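Local coordinates for protein mitochondrial import inner membrane translocase subunit TIM21 (Saccharomyces cerevisiae, PDB 2CIU) that links the TIM23 translocase of the mitochondrial inner membrane to the outer-membrane TOM complex, keeping the two in close contact for the import of proteins carrying transit peptides, at residues A[73-78]-A[104-109]. Numbering follows the deposited sequence.
Sequences YMRFHV and NMYVDV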
loop_
_atom_site.group_PDB
_atom_site.type_symbol
_atom_site.label_atom_id
_atom_site.label_comp_id
_atom_site.label_asym_id
_atom_site.label_seq_id
_atom_site.Cartn_x
_atom_site.Cartn_y
_atom_site.Cartn_z
ATOM N N TYR A 73 -2.956 -1.905 -10.239
ATOM C CA TYR A 73 -3.088 -0.911 -9.188
ATOM C C TYR A 73 -3.864 -1.550 -8.046
ATOM O O TYR A 73 -4.869 -2.218 -8.265
ATOM C CB TYR A 73 -3.838 0.317 -9.706
ATOM C CG TYR A 73 -3.105 1.016 -10.821
ATOM C CD1 TYR A 73 -2.244 2.073 -10.561
ATOM C CD2 TYR A 73 -3.267 0.596 -12.139
ATOM C CE1 TYR A 73 -1.559 2.709 -11.592
ATOM C CE2 TYR A 73 -2.589 1.214 -13.175
ATOM C CZ TYR A 73 -1.741 2.272 -12.898
ATOM O OH TYR A 73 -1.089 2.901 -13.934
ATOM N N MET A 74 -3.382 -1.352 -6.828
ATOM C CA MET A 74 -4.038 -1.926 -5.669
ATOM C C MET A 74 -4.036 -0.946 -4.515
ATOM O O MET A 74 -3.024 -0.288 -4.247
ATOM C CB MET A 74 -3.322 -3.208 -5.238
ATOM C CG MET A 74 -3.908 -3.829 -3.967
ATOM S SD MET A 74 -3.018 -5.338 -3.448
ATOM C CE MET A 74 -3.804 -6.529 -4.480
ATOM N N ARG A 75 -5.177 -0.835 -3.846
ATOM C CA ARG A 75 -5.276 0.027 -2.686
ATOM C C ARG A 75 -5.772 -0.800 -1.514
ATOM O O ARG A 75 -6.636 -1.654 -1.670
ATOM C CB ARG A 75 -6.225 1.199 -2.949
ATOM C CG ARG A 75 -5.576 2.182 -3.886
ATOM C CD ARG A 75 -6.346 3.450 -4.078
ATOM N NE ARG A 75 -5.513 4.354 -4.861
ATOM C CZ ARG A 75 -5.888 5.553 -5.287
ATOM N NH1 ARG A 75 -7.100 6.015 -5.013
ATOM N NH2 ARG A 75 -5.036 6.285 -5.990
ATOM N N PHE A 76 -5.189 -0.562 -0.345
ATOM C CA PHE A 76 -5.627 -1.268 0.854
ATOM C C PHE A 76 -5.298 -0.408 2.061
ATOM O O PHE A 76 -4.677 0.643 1.933
ATOM C CB PHE A 76 -4.979 -2.668 0.955
ATOM C CG PHE A 76 -3.484 -2.658 1.071
ATOM C CD1 PHE A 76 -2.861 -2.542 2.317
ATOM C CD2 PHE A 76 -2.691 -2.789 -0.063
ATOM C CE1 PHE A 76 -1.470 -2.561 2.419
ATOM C CE2 PHE A 76 -1.304 -2.808 0.032
ATOM C CZ PHE A 76 -0.688 -2.696 1.275
ATOM N N HIS A 77 -5.733 -0.831 3.240
ATOM C CA HIS A 77 -5.470 -0.048 4.425
ATOM C C HIS A 77 -4.708 -0.833 5.458
ATOM O O HIS A 77 -4.747 -2.057 5.458
ATOM C CB HIS A 77 -6.774 0.402 5.089
ATOM C CG HIS A 77 -7.570 1.378 4.280
ATOM N ND1 HIS A 77 -8.519 0.991 3.358
ATOM C CD2 HIS A 77 -7.566 2.731 4.270
ATOM C CE1 HIS A 77 -9.069 2.067 2.819
ATOM N NE2 HIS A 77 -8.509 3.134 3.358
ATOM N N VAL A 78 -4.026 -0.096 6.329
ATOM C CA VAL A 78 -3.297 -0.668 7.456
ATOM C C VAL A 78 -3.773 0.186 8.621
ATOM O O VAL A 78 -3.709 1.420 8.580
ATOM C CB VAL A 78 -1.767 -0.576 7.288
ATOM C CG1 VAL A 78 -1.075 -1.067 8.568
ATOM C CG2 VAL A 78 -1.322 -1.440 6.103
ATOM N N ASN A 104 5.378 2.048 -8.047
ATOM C CA ASN A 104 5.078 3.197 -7.210
ATOM C C ASN A 104 4.346 2.665 -5.987
ATOM O O ASN A 104 3.509 1.790 -6.110
ATOM C CB ASN A 104 4.158 4.150 -7.999
ATOM C CG ASN A 104 3.772 5.398 -7.222
ATOM O OD1 ASN A 104 2.710 5.989 -7.464
ATOM N ND2 ASN A 104 4.627 5.814 -6.298
ATOM N N MET A 105 4.683 3.174 -4.810
ATOM C CA MET A 105 3.988 2.744 -3.609
ATOM C C MET A 105 4.059 3.839 -2.560
ATOM O O MET A 105 5.139 4.312 -2.209
ATOM C CB MET A 105 4.588 1.443 -3.076
ATOM C CG MET A 105 3.831 0.915 -1.869
ATOM S SD MET A 105 4.574 -0.614 -1.231
ATOM C CE MET A 105 3.184 -1.270 -0.404
ATOM N N TYR A 106 2.899 4.291 -2.091
ATOM C CA TYR A 106 2.899 5.327 -1.083
ATOM C C TYR A 106 1.824 5.068 -0.048
ATOM O O TYR A 106 0.920 4.246 -0.244
ATOM C CB TYR A 106 2.758 6.726 -1.716
ATOM C CG TYR A 106 1.445 7.009 -2.422
ATOM C CD1 TYR A 106 0.289 7.329 -1.704
ATOM C CD2 TYR A 106 1.365 6.956 -3.814
ATOM C CE1 TYR A 106 -0.921 7.591 -2.357
ATOM C CE2 TYR A 106 0.168 7.214 -4.476
ATOM C CZ TYR A 106 -0.966 7.527 -3.751
ATOM O OH TYR A 106 -2.153 7.741 -4.413
ATOM N N VAL A 107 1.952 5.764 1.071
ATOM C CA VAL A 107 1.034 5.603 2.177
ATOM C C VAL A 107 0.536 6.941 2.637
ATOM O O VAL A 107 1.330 7.844 2.895
ATOM C CB VAL A 107 1.734 4.918 3.368
ATOM C CG1 VAL A 107 0.745 4.728 4.502
ATOM C CG2 VAL A 107 2.331 3.603 2.919
ATOM N N ASP A 108 -0.783 7.062 2.730
ATOM C CA ASP A 108 -1.413 8.293 3.179
ATOM C C ASP A 108 -2.035 8.108 4.559
ATOM O O ASP A 108 -2.973 7.326 4.707
ATOM C CB ASP A 108 -2.541 8.720 2.229
ATOM C CG ASP A 108 -2.034 9.330 0.927
ATOM O OD1 ASP A 108 -0.890 9.825 0.885
ATOM O OD2 ASP A 108 -2.815 9.330 -0.054
ATOM N N VAL A 109 -1.518 8.828 5.551
ATOM C CA VAL A 109 -2.061 8.796 6.909
ATOM C C VAL A 109 -2.615 10.200 7.139
ATOM O O VAL A 109 -1.927 11.191 6.897
ATOM C CB VAL A 109 -0.975 8.510 7.951
ATOM C CG1 VAL A 109 -1.593 8.536 9.348
ATOM C CG2 VAL A 109 -0.317 7.161 7.666
#
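Phe76 and Met105 meet on the buried, helix-covered face of the sheet, and Arg75 meets Tyr106 on the other face. Strand 84-92 runs between strands 70-79 and 101-108, so the two segments touch only through side chains that reach across it.

On the covered face the Met105 side chain is extended along its whole length, with CG anti to the backbone N (chi1 -176°). The stretched chain carries its terminal methyl CE to 4.5 Å from CZ of Phe76, at an oblique approach to the ring. This is a light apolar touch, and helix 6-20 closes over both residues. Phe76 and Met105 both lie against Ala14, Met105 also reaches Val18, and Phe11 meets the Phe76 ring edge-to-face.

On the other face the Tyr106 ring is buried and well packed, against the rings of His88 and Tyr116 and in a cation-pi contact with Arg114. The loose, solvent side is the guanidinium end of Arg75. Its chain, extended from CG to NE, brings NH2 to 3.6 Å from OH of Tyr106, too long to count as a hydrogen bond. The guanidinium and ring planes are 64° apart. The firmer polar hold on Arg75 is the hydrogen bond between its NE and ND1 of His88, on the intervening strand.

A helix packed over one face of a curved antiparallel sheet fits the NTF2-like clan to which the TIM21 intermembrane-space domain belongs.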